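Putative glycosyl hydrolase (Parabacteroides distasonis, PDB 4QHZ) binds a magnesium ion and is probably a hydrolase of sugar substrates of the 3-keto-disaccharide kind. Local coordinates at residues F97-W103 / F238-R244; G125-V129 / I204-T208; G146-S152 / L198-T203. All coordinates share one frame; numbering follows the deposited sequence.

How the contacts relate
Contact 1 pairs two neighbouring strands of the larger sheet, 97-103 and 238-244, and the other two contacts lie inside the long chain loop that it closes. Contacts 2 and 3 are neighbours, with centres 10 Å apart, while each lies 18 Å from contact 1 between centres. They meet through Gln151 of contact 3, whose NE2 lies 2.8 Å from Gly206 O and whose OE1 lies 3.0 Å from Leu205 N, both on 204-208. The magnesium ion belongs to contact 2, where Glu128 binds it. The loop 146-152 of contact 3 runs beside strand 127-131, with the Ile148 and Glu128 side chains about 7 Å apart, and the side chain of Phe238 in contact 1 is about 9 Å from the ion.

Contact 1: F97-W103 / F238-R244; sequences FQMHIEW and FRNIWIR
From Gln98 opposite Arg244 to Trp103 opposite Phe238, strands 97-103 and 238-244 run antiparallel at 172°, their axes approaching to 4.7 Å. They are neighbours in the larger sheet of what is probably a concanavalin-like beta-sandwich. A beta bulge between His100 and Glu102 shifts the register by one residue; Asn240 takes up the positive phi there, a conformation asparagine tolerates well.

One face of the pair is apolar, with Met99 (as selenomethionine), Ile101 and Phe238 packing on strand 119-123 of the other sheet. Ile243 lays its CD1 over one face of the Phe97 ring, 3.7 Å from CD1 of that phenylalanine. Ile101 CD1 reaches CD1 of the Phe238 ring at 3.6 Å.

The opposite face is polar and centres on Glu102, whose extended chain carries both oxygens to donors. NE (2.8 Å) and NH2 of Arg239 both grip OE1 in a side-on salt bridge, the oxygen lying at the guanidinium edge near its plane. OE2 receives NE2 of His100 on its anti lone pair at 2.8 Å, almost straight at 176°. Asn240 ND2 comes to OE2 from above the carboxylate plane, and Gly43 N is a third donor to that oxygen. Asp169 takes ND1 of His100 and fixes the ring from its other nitrogen.

Farther along, Gln98 OE1 accepts from Arg244 NH1 at 2.8 Å, and the same oxygen bonds Val197 of a neighbouring subunit. Trp242, its CG between the backbone N and the carbonyl carbon (chi1 53°), bonds Phe44 O through NE1 and turns one indole face to His100 CB, a CH-pi contact 3.2 Å from CE2.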
loop_
_atom_site.group_PDB
_atom_site.type_symbol
_atom_site.label_atom_id
_atom_site.label_comp_id
_atom_site.label_asym_id
_atom_site.label_seq_id
_atom_site.Cartn_x
_atom_site.Cartn_y
_atom_site.Cartn_z
ATOM N N PHE C 97 7.202 -4.227 15.184
ATOM C CA PHE C 97 8.518 -4.632 15.653
ATOM C C PHE C 97 9.389 -5.234 14.563
ATOM O O PHE C 97 8.911 -5.677 13.520
ATOM C CB PHE C 97 8.396 -5.635 16.821
ATOM C CG PHE C 97 7.622 -6.873 16.485
ATOM C CD1 PHE C 97 8.246 -7.962 15.891
ATOM C CD2 PHE C 97 6.271 -6.958 16.778
ATOM C CE1 PHE C 97 7.528 -9.109 15.587
ATOM C CE2 PHE C 97 5.552 -8.101 16.483
ATOM C CZ PHE C 97 6.179 -9.175 15.884
ATOM N N GLN C 98 10.675 -5.261 14.867
ATOM C CA GLN C 98 11.656 -6.038 14.144
ATOM C C GLN C 98 12.145 -7.117 15.095
ATOM O O GLN C 98 12.355 -6.851 16.270
ATOM C CB GLN C 98 12.793 -5.139 13.716
ATOM C CG GLN C 98 14.064 -5.865 13.368
ATOM C CD GLN C 98 15.209 -4.929 13.081
ATOM O OE1 GLN C 98 15.219 -3.767 13.492
ATOM N NE2 GLN C 98 16.194 -5.441 12.379
HETATM N N MSE C 99 12.333 -8.326 14.572
HETATM C CA MSE C 99 12.656 -9.495 15.371
HETATM C C MSE C 99 13.727 -10.349 14.758
HETATM O O MSE C 99 13.791 -10.479 13.536
HETATM C CB MSE C 99 11.400 -10.352 15.369
HETATM C CG MSE C 99 11.058 -10.904 16.720
HETATM SE SE MSE C 99 9.767 -12.359 16.401
HETATM C CE MSE C 99 10.947 -13.726 17.192
ATOM N N HIS C 100 14.554 -10.968 15.600
ATOM C CA HIS C 100 15.572 -11.906 15.157
ATOM C C HIS C 100 15.414 -13.206 15.933
ATOM O O HIS C 100 15.170 -13.186 17.134
ATOM C CB HIS C 100 16.961 -11.317 15.376
ATOM C CG HIS C 100 18.077 -12.147 14.815
ATOM N ND1 HIS C 100 18.597 -11.946 13.554
ATOM C CD2 HIS C 100 18.785 -13.169 15.353
ATOM C CE1 HIS C 100 19.564 -12.818 13.334
ATOM N NE2 HIS C 100 19.704 -13.567 14.412
ATOM N N ILE C 101 15.543 -14.337 15.245
ATOM C CA ILE C 101 15.424 -15.647 15.889
ATOM C C ILE C 101 16.127 -16.703 15.037
ATOM O O ILE C 101 15.970 -16.745 13.817
ATOM C CB ILE C 101 13.943 -16.031 16.154
ATOM C CG1 ILE C 101 13.840 -17.396 16.841
ATOM C CG2 ILE C 101 13.120 -16.049 14.868
ATOM C CD1 ILE C 101 12.474 -17.668 17.438
ATOM N N GLU C 102 16.899 -17.556 15.699
ATOM C CA GLU C 102 17.645 -18.614 15.038
ATOM C C GLU C 102 17.183 -19.952 15.570
ATOM O O GLU C 102 16.887 -20.085 16.761
ATOM C CB GLU C 102 19.142 -18.420 15.262
ATOM C CG GLU C 102 19.613 -17.039 14.815
ATOM C CD GLU C 102 21.118 -16.849 14.842
ATOM O OE1 GLU C 102 21.867 -17.829 15.079
ATOM O OE2 GLU C 102 21.543 -15.694 14.623
ATOM N N TRP C 103 17.093 -20.936 14.683
ATOM C CA TRP C 103 16.580 -22.252 15.058
ATOM C C TRP C 103 17.301 -23.389 14.339
ATOM O O TRP C 103 17.716 -23.259 13.183
ATOM C CB TRP C 103 15.069 -22.346 14.808
ATOM C CG TRP C 103 14.601 -21.908 13.460
ATOM C CD1 TRP C 103 14.320 -20.635 13.074
ATOM C CD2 TRP C 103 14.297 -22.744 12.336
ATOM N NE1 TRP C 103 13.893 -20.615 11.766
ATOM C CE2 TRP C 103 13.869 -21.898 11.292
ATOM C CE3 TRP C 103 14.381 -24.117 12.097
ATOM C CZ2 TRP C 103 13.509 -22.385 10.030
ATOM C CZ3 TRP C 103 14.031 -24.602 10.844
ATOM C CH2 TRP C 103 13.593 -23.736 9.826
ATOM N N PHE C 238 16.390 -23.381 19.793
ATOM C CA PHE C 238 16.404 -21.963 19.477
ATOM C C PHE C 238 17.598 -21.257 20.124
ATOM O O PHE C 238 18.091 -21.693 21.164
ATOM C CB PHE C 238 15.130 -21.304 19.989
ATOM C CG PHE C 238 13.877 -21.733 19.272
ATOM C CD1 PHE C 238 13.477 -21.092 18.114
ATOM C CD2 PHE C 238 13.090 -22.751 19.778
ATOM C CE1 PHE C 238 12.324 -21.472 17.459
ATOM C CE2 PHE C 238 11.940 -23.139 19.129
ATOM C CZ PHE C 238 11.553 -22.499 17.965
ATOM N N ARG C 239 18.043 -20.161 19.515
ATOM C CA ARG C 239 19.042 -19.288 20.121
ATOM C C ARG C 239 18.936 -17.882 19.554
ATOM O O ARG C 239 18.237 -17.649 18.568
ATOM C CB ARG C 239 20.454 -19.812 19.885
ATOM C CG ARG C 239 20.957 -19.563 18.474
ATOM C CD ARG C 239 22.364 -20.087 18.238
ATOM N NE ARG C 239 22.857 -19.665 16.928
ATOM C CZ ARG C 239 24.051 -19.968 16.435
ATOM N NH1 ARG C 239 24.895 -20.709 17.137
ATOM N NH2 ARG C 239 24.403 -19.526 15.233
ATOM N N ASN C 240 19.634 -16.948 20.197
ATOM C CA ASN C 240 19.760 -15.567 19.729
ATOM C C ASN C 240 18.424 -14.948 19.298
ATOM O O ASN C 240 18.208 -14.658 18.122
ATOM C CB ASN C 240 20.776 -15.484 18.591
ATOM C CG ASN C 240 21.119 -14.048 18.210
ATOM O OD1 ASN C 240 20.922 -13.117 18.994
ATOM N ND2 ASN C 240 21.636 -13.864 17.006
ATOM N N ILE C 241 17.537 -14.751 20.270
ATOM C CA ILE C 241 16.251 -14.134 20.013
ATOM C C ILE C 241 16.249 -12.720 20.582
ATOM O O ILE C 241 16.459 -12.528 21.783
ATOM C CB ILE C 241 15.097 -14.939 20.631
ATOM C CG1 ILE C 241 15.251 -16.422 20.279
ATOM C CG2 ILE C 241 13.760 -14.390 20.155
ATOM C CD1 ILE C 241 14.145 -17.310 20.811
ATOM N N TRP C 242 16.010 -11.735 19.722
ATOM C CA TRP C 242 15.803 -10.373 20.188
ATOM C C TRP C 242 14.714 -9.677 19.386
ATOM O O TRP C 242 14.362 -10.096 18.289
ATOM C CB TRP C 242 17.107 -9.558 20.158
ATOM C CG TRP C 242 17.865 -9.542 18.859
ATOM C CD1 TRP C 242 18.904 -10.346 18.517
ATOM C CD2 TRP C 242 17.683 -8.634 17.764
ATOM N NE1 TRP C 242 19.371 -10.017 17.265
ATOM C CE2 TRP C 242 18.641 -8.963 16.785
ATOM C CE3 TRP C 242 16.801 -7.578 17.513
ATOM C CZ2 TRP C 242 18.731 -8.287 15.566
ATOM C CZ3 TRP C 242 16.898 -6.898 16.307
ATOM C CH2 TRP C 242 17.855 -7.261 15.348
ATOM N N ILE C 243 14.182 -8.616 19.971
ATOM C CA ILE C 243 13.074 -7.887 19.388
ATOM C C ILE C 243 13.272 -6.413 19.694
ATOM O O ILE C 243 13.701 -6.051 20.795
ATOM C CB ILE C 243 11.732 -8.404 19.940
ATOM C CG1 ILE C 243 10.551 -7.767 19.210
ATOM C CG2 ILE C 243 11.619 -8.152 21.445
ATOM C CD1 ILE C 243 9.258 -8.532 19.406
ATOM N N ARG C 244 12.994 -5.562 18.717
ATOM C CA ARG C 244 12.989 -4.124 18.979
ATOM C C ARG C 244 11.739 -3.508 18.394
ATOM O O ARG C 244 11.302 -3.852 17.299
ATOM C CB ARG C 244 14.260 -3.442 18.459
ATOM C CG ARG C 244 14.662 -3.769 17.044
ATOM C CD ARG C 244 16.080 -3.293 16.766
ATOM N NE ARG C 244 16.226 -1.842 16.908
ATOM C CZ ARG C 244 15.797 -0.942 16.023
ATOM N NH1 ARG C 244 15.174 -1.314 14.905
ATOM N NH2 ARG C 244 15.979 0.349 16.260
#

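Contact 2: G125-V129 / I204-T208; sequences GMYEV and ILGTT. With MG (magnesium ion), chain I.
Thr208 binds Glu128 through its hydroxyl: the backbone N of Glu128 donates to OG1 at 2.9 Å. Next to it, where loop 204-208 lies along the start of strand 127-131, Thr208 N gives Met126 O a long, weak hydrogen bond, and water 1 reinforces it by donating to both Met126 O and Thr208 O. The threonine's OG1 sits between its own backbone N and carbonyl carbon (chi1 50°), which turns it to the strand and leaves CG2 alongside the Glu128 amide. Water 2 bonds this OG1 and donates to Glu128 OE1 at 2.8 Å, a link through which Thr208 probably helps to place the carboxylate. A valine here would probably leave the Glu128 N-H without its acceptor and cost water 2 one of its two partners.

Met126 and Tyr127 form a classic beta bulge facing Leu123, at the outer strand of the smaller sheet. Packing here centres on the Tyr127 ring. Ile204 CG2 touches its CD1 at 3.5 Å, Gly206 O lies at the ring edge 3.3 Å from CD1, and Met126 CB covers the centre of one face; His219 and Tyr183 bond the phenol OH.

Asn118, Ser119, Gln130, Gln227 and water 3 bind the magnesium ion, to which the fully extended chain of Glu128 carries OE2 at 2.2 Å.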
loop_
_atom_site.group_PDB
_atom_site.type_symbol
_atom_site.label_atom_id
_atom_site.label_comp_id
_atom_site.label_asym_id
_atom_site.label_seq_id
_atom_site.Cartn_x
_atom_site.Cartn_y
_atom_site.Cartn_z
ATOM N N GLY C 125 0.710 -13.308 18.689
ATOM C CA GLY C 125 -0.059 -14.484 19.087
ATOM C C GLY C 125 -1.111 -14.935 18.090
ATOM O O GLY C 125 -1.853 -15.862 18.381
HETATM N N MSE C 126 -1.178 -14.305 16.913
HETATM C CA MSE C 126 -2.268 -14.574 15.955
HETATM C C MSE C 126 -1.820 -15.114 14.614
HETATM O O MSE C 126 -2.571 -15.840 13.970
HETATM C CB MSE C 126 -3.035 -13.293 15.632
HETATM C CG MSE C 126 -3.518 -12.503 16.843
HETATM SE SE MSE C 126 -4.784 -13.559 17.896
HETATM C CE MSE C 126 -6.452 -12.995 16.998
ATOM N N TYR C 127 -0.614 -14.765 14.172
ATOM C CA TYR C 127 -0.212 -14.999 12.786
ATOM C C TYR C 127 1.084 -15.807 12.705
ATOM O O TYR C 127 2.170 -15.275 12.953
ATOM C CB TYR C 127 -0.064 -13.655 12.054
ATOM C CG TYR C 127 -1.188 -12.675 12.327
ATOM C CD1 TYR C 127 -2.495 -12.959 11.937
ATOM C CD2 TYR C 127 -0.949 -11.466 12.974
ATOM C CE1 TYR C 127 -3.527 -12.075 12.186
ATOM C CE2 TYR C 127 -1.983 -10.573 13.223
ATOM C CZ TYR C 127 -3.270 -10.884 12.828
ATOM O OH TYR C 127 -4.296 -10.006 13.078
ATOM N N GLU C 128 0.982 -17.082 12.336
ATOM C CA GLU C 128 2.145 -17.976 12.365
ATOM C C GLU C 128 3.078 -17.798 11.168
ATOM O O GLU C 128 2.662 -17.932 10.020
ATOM C CB GLU C 128 1.741 -19.460 12.425
ATOM C CG GLU C 128 2.950 -20.384 12.606
ATOM C CD GLU C 128 2.621 -21.867 12.620
ATOM O OE1 GLU C 128 1.487 -22.244 12.253
ATOM O OE2 GLU C 128 3.517 -22.665 12.997
ATOM N N VAL C 129 4.343 -17.513 11.464
ATOM C CA VAL C 129 5.425 -17.713 10.520
ATOM C C VAL C 129 5.922 -19.131 10.750
ATOM O O VAL C 129 6.465 -19.440 11.811
ATOM C CB VAL C 129 6.579 -16.711 10.716
ATOM C CG1 VAL C 129 7.664 -16.937 9.666
ATOM C CG2 VAL C 129 6.064 -15.280 10.655
ATOM N N ILE C 204 -1.046 -9.918 5.603
ATOM C CA ILE C 204 -1.641 -11.009 6.352
ATOM C C ILE C 204 -3.156 -10.842 6.297
ATOM O O ILE C 204 -3.674 -9.749 6.530
ATOM C CB ILE C 204 -1.108 -11.041 7.794
ATOM C CG1 ILE C 204 0.388 -11.352 7.777
ATOM C CG2 ILE C 204 -1.852 -12.074 8.626
ATOM C CD1 ILE C 204 1.083 -11.268 9.122
ATOM N N LEU C 205 -3.860 -11.925 5.962
ATOM C CA LEU C 205 -5.297 -11.871 5.668
ATOM C C LEU C 205 -6.162 -12.034 6.904
ATOM O O LEU C 205 -7.332 -11.675 6.889
ATOM C CB LEU C 205 -5.676 -12.949 4.652
ATOM C CG LEU C 205 -4.893 -12.914 3.335
ATOM C CD1 LEU C 205 -5.264 -14.103 2.466
ATOM C CD2 LEU C 205 -5.138 -11.608 2.593
ATOM N N GLY C 206 -5.581 -12.565 7.968
ATOM C CA GLY C 206 -6.309 -12.868 9.191
ATOM C C GLY C 206 -5.535 -13.923 9.951
ATOM O O GLY C 206 -4.388 -14.219 9.599
ATOM N N THR C 207 -6.142 -14.496 10.986
ATOM C CA THR C 207 -5.491 -15.554 11.755
ATOM C C THR C 207 -5.038 -16.692 10.834
ATOM O O THR C 207 -5.704 -17.001 9.842
ATOM C CB THR C 207 -6.426 -16.160 12.814
ATOM O OG1 THR C 207 -7.599 -16.678 12.168
ATOM C CG2 THR C 207 -6.828 -15.117 13.851
ATOM N N THR C 208 -3.889 -17.286 11.137
ATOM C CA THR C 208 -3.441 -18.465 10.416
ATOM C C THR C 208 -4.197 -19.669 10.968
ATOM O O THR C 208 -4.273 -19.859 12.183
ATOM C CB THR C 208 -1.922 -18.667 10.526
ATOM O OG1 THR C 208 -1.518 -18.582 11.900
ATOM C CG2 THR C 208 -1.215 -17.607 9.721
HETATM MG MG MG I . 4.183 -24.787 12.808
HETATM O O HOH W 1 -3.573 -18.359 14.536
HETATM O O HOH W 2 -1.104 -21.297 12.413
HETATM O O HOH W 3 2.414 -25.067 12.014
#

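Contact 3: G146-S152 / L198-T203; sequences GSIYKQS and LQNHTT
Gln199 reaches across to 146-152 with its amide, and NE2 donates to two backbone carbonyls there. The bond to Gly146 O, 3.0 Å long, is nearly straight and lies in the plane of the glutamine amide. The second, to Ser152 O at 3.1 Å, approaches from above that carbonyl's plane and is more bent. A primary amide suits this place because its two N-H groups can serve two carbonyls at once. Its carbonyl oxygen is used as well: Thr202 OG1 donates to OE1 at 2.6 Å, on a lone pair in the carbonyl plane, which should keep the amide from flipping. A bend at chi2 (-70°) swings the amide back over the loop, where CD lies 4.0 Å from Ile148 CG1.

On the flanks, Leu198 CD2 rests 3.9 Å from Gly146 CA. A beta carbon at that glycine would clash with this methyl, and its positive phi also favours glycine. Thr202, with OG1 engaged by Gln199, offers its CG2 methyl to Ser152 OG at 3.2 Å. That serine hydroxyl donates to water 4, which in turn donates to Thr203 O and to Gln151 OE1.

Farther out, the loop is held on its other side. Gly146 and Ser147 bond through the backbone to Gln130, and Tyr149 bonds to Glu128, so the loop lies along strand 127-131, which carries two of the magnesium ligands, Glu128 and Gln130. Ser147 OG bonds Gln144 O, and Lys150 forms a salt bridge to Glu24 of a neighbouring subunit. Within the loop Ile148 O accepts from Gln151 N and Ser152 N, both of which face Ile148: this is a classic beta bulge, here placed between the metal-bearing strand and strand 196-203 of the larger sheet of the probable concanavalin-like sandwich.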
loop_
_atom_site.group_PDB
_atom_site.type_symbol
_atom_site.label_atom_id
_atom_site.label_comp_id
_atom_site.label_asym_id
_atom_site.label_seq_id
_atom_site.Cartn_x
_atom_site.Cartn_y
_atom_site.Cartn_z
ATOM N N GLY C 146 8.748 -20.742 6.504
ATOM C CA GLY C 146 8.700 -19.323 6.155
ATOM C C GLY C 146 7.400 -18.858 5.523
ATOM O O GLY C 146 7.257 -17.686 5.194
ATOM N N SER C 147 6.442 -19.766 5.372
ATOM C CA SER C 147 5.112 -19.386 4.943
ATOM C C SER C 147 4.458 -18.576 6.044
ATOM O O SER C 147 4.814 -18.720 7.218
ATOM C CB SER C 147 4.254 -20.622 4.619
ATOM O OG SER C 147 4.021 -21.430 5.764
ATOM N N ILE C 148 3.544 -17.691 5.661
ATOM C CA ILE C 148 2.522 -17.222 6.585
ATOM C C ILE C 148 1.479 -18.328 6.495
ATOM O O ILE C 148 0.804 -18.476 5.475
ATOM C CB ILE C 148 1.948 -15.840 6.223
ATOM C CG1 ILE C 148 3.064 -14.804 6.048
ATOM C CG2 ILE C 148 0.973 -15.370 7.296
ATOM C CD1 ILE C 148 4.115 -14.813 7.145
ATOM N N TYR C 149 1.391 -19.124 7.558
ATOM C CA TYR C 149 0.853 -20.482 7.476
ATOM C C TYR C 149 -0.498 -20.561 6.753
ATOM O O TYR C 149 -1.499 -19.992 7.201
ATOM C CB TYR C 149 0.754 -21.097 8.873
ATOM C CG TYR C 149 0.286 -22.526 8.867
ATOM C CD1 TYR C 149 1.101 -23.545 8.389
ATOM C CD2 TYR C 149 -0.980 -22.859 9.331
ATOM C CE1 TYR C 149 0.674 -24.861 8.379
ATOM C CE2 TYR C 149 -1.414 -24.167 9.324
ATOM C CZ TYR C 149 -0.585 -25.163 8.848
ATOM O OH TYR C 149 -1.024 -26.459 8.838
ATOM N N LYS C 150 -0.480 -21.271 5.620
ATOM C CA LYS C 150 -1.655 -21.538 4.763
ATOM C C LYS C 150 -2.276 -20.297 4.109
ATOM O O LYS C 150 -3.422 -20.333 3.660
ATOM C CB LYS C 150 -2.724 -22.339 5.534
ATOM C CG LYS C 150 -2.375 -23.811 5.684
ATOM C CD LYS C 150 -3.574 -24.637 6.117
ATOM C CE LYS C 150 -3.274 -26.124 6.047
ATOM N NZ LYS C 150 -4.519 -26.943 6.190
ATOM N N GLN C 151 -1.518 -19.206 4.046
ATOM C CA GLN C 151 -1.974 -17.993 3.377
ATOM C C GLN C 151 -1.044 -17.605 2.244
ATOM O O GLN C 151 -1.496 -17.384 1.129
ATOM C CB GLN C 151 -2.063 -16.830 4.359
ATOM C CG GLN C 151 -3.174 -16.960 5.380
ATOM C CD GLN C 151 -3.212 -15.791 6.344
ATOM O OE1 GLN C 151 -2.758 -14.688 6.022
ATOM N NE2 GLN C 151 -3.775 -16.013 7.523
ATOM N N SER C 152 0.249 -17.501 2.556
ATOM C CA SER C 152 1.244 -16.958 1.644
ATOM C C SER C 152 2.432 -17.894 1.501
ATOM O O SER C 152 3.159 -18.140 2.463
ATOM C CB SER C 152 1.719 -15.599 2.142
ATOM O OG SER C 152 0.630 -14.694 2.234
ATOM N N LEU C 198 11.949 -14.336 2.005
ATOM C CA LEU C 198 10.909 -15.351 1.833
ATOM C C LEU C 198 9.510 -14.734 1.778
ATOM O O LEU C 198 8.625 -15.257 1.100
ATOM C CB LEU C 198 11.002 -16.380 2.963
ATOM C CG LEU C 198 11.725 -17.696 2.644
ATOM C CD1 LEU C 198 13.088 -17.501 1.999
ATOM C CD2 LEU C 198 11.852 -18.533 3.915
ATOM N N GLN C 199 9.307 -13.655 2.531
ATOM C CA GLN C 199 8.084 -12.868 2.466
ATOM C C GLN C 199 8.496 -11.424 2.255
ATOM O O GLN C 199 9.198 -10.848 3.091
ATOM C CB GLN C 199 7.256 -13.001 3.740
ATOM C CG GLN C 199 6.810 -14.421 4.054
ATOM C CD GLN C 199 5.760 -14.957 3.099
ATOM O OE1 GLN C 199 5.092 -14.203 2.390
ATOM N NE2 GLN C 199 5.594 -16.274 3.098
ATOM N N ASN C 200 8.056 -10.848 1.142
ATOM C CA ASN C 200 8.391 -9.473 0.801
ATOM C C ASN C 200 7.205 -8.529 1.030
ATOM O O ASN C 200 6.389 -8.327 0.143
ATOM C CB ASN C 200 8.863 -9.406 -0.651
ATOM C CG ASN C 200 9.371 -8.033 -1.037
ATOM O OD1 ASN C 200 9.322 -7.094 -0.245
ATOM N ND2 ASN C 200 9.861 -7.910 -2.267
ATOM N N HIS C 201 7.140 -7.943 2.220
ATOM C CA HIS C 201 6.040 -7.065 2.600
ATOM C C HIS C 201 4.694 -7.721 2.279
ATOM O O HIS C 201 3.860 -7.157 1.568
ATOM C CB HIS C 201 6.160 -5.701 1.918
ATOM C CG HIS C 201 5.314 -4.640 2.547
ATOM N ND1 HIS C 201 5.640 -4.046 3.747
ATOM C CD2 HIS C 201 4.165 -4.051 2.135
ATOM C CE1 HIS C 201 4.713 -3.157 4.062
ATOM N NE2 HIS C 201 3.811 -3.137 3.098
ATOM N N THR C 202 4.498 -8.909 2.844
ATOM C CA THR C 202 3.313 -9.719 2.604
ATOM C C THR C 202 2.170 -9.261 3.487
ATOM O O THR C 202 2.350 -9.033 4.677
ATOM C CB THR C 202 3.616 -11.199 2.885
ATOM O OG1 THR C 202 4.651 -11.636 1.995
ATOM C CG2 THR C 202 2.396 -12.065 2.684
ATOM N N THR C 203 0.994 -9.117 2.895
ATOM C CA THR C 203 -0.199 -8.767 3.650
ATOM C C THR C 203 -0.770 -10.016 4.307
ATOM O O THR C 203 -0.943 -11.045 3.654
ATOM C CB THR C 203 -1.261 -8.116 2.744
ATOM O OG1 THR C 203 -0.744 -6.887 2.220
ATOM C CG2 THR C 203 -2.537 -7.824 3.518
HETATM O O HOH W 4 -0.428 -13.744 4.525
#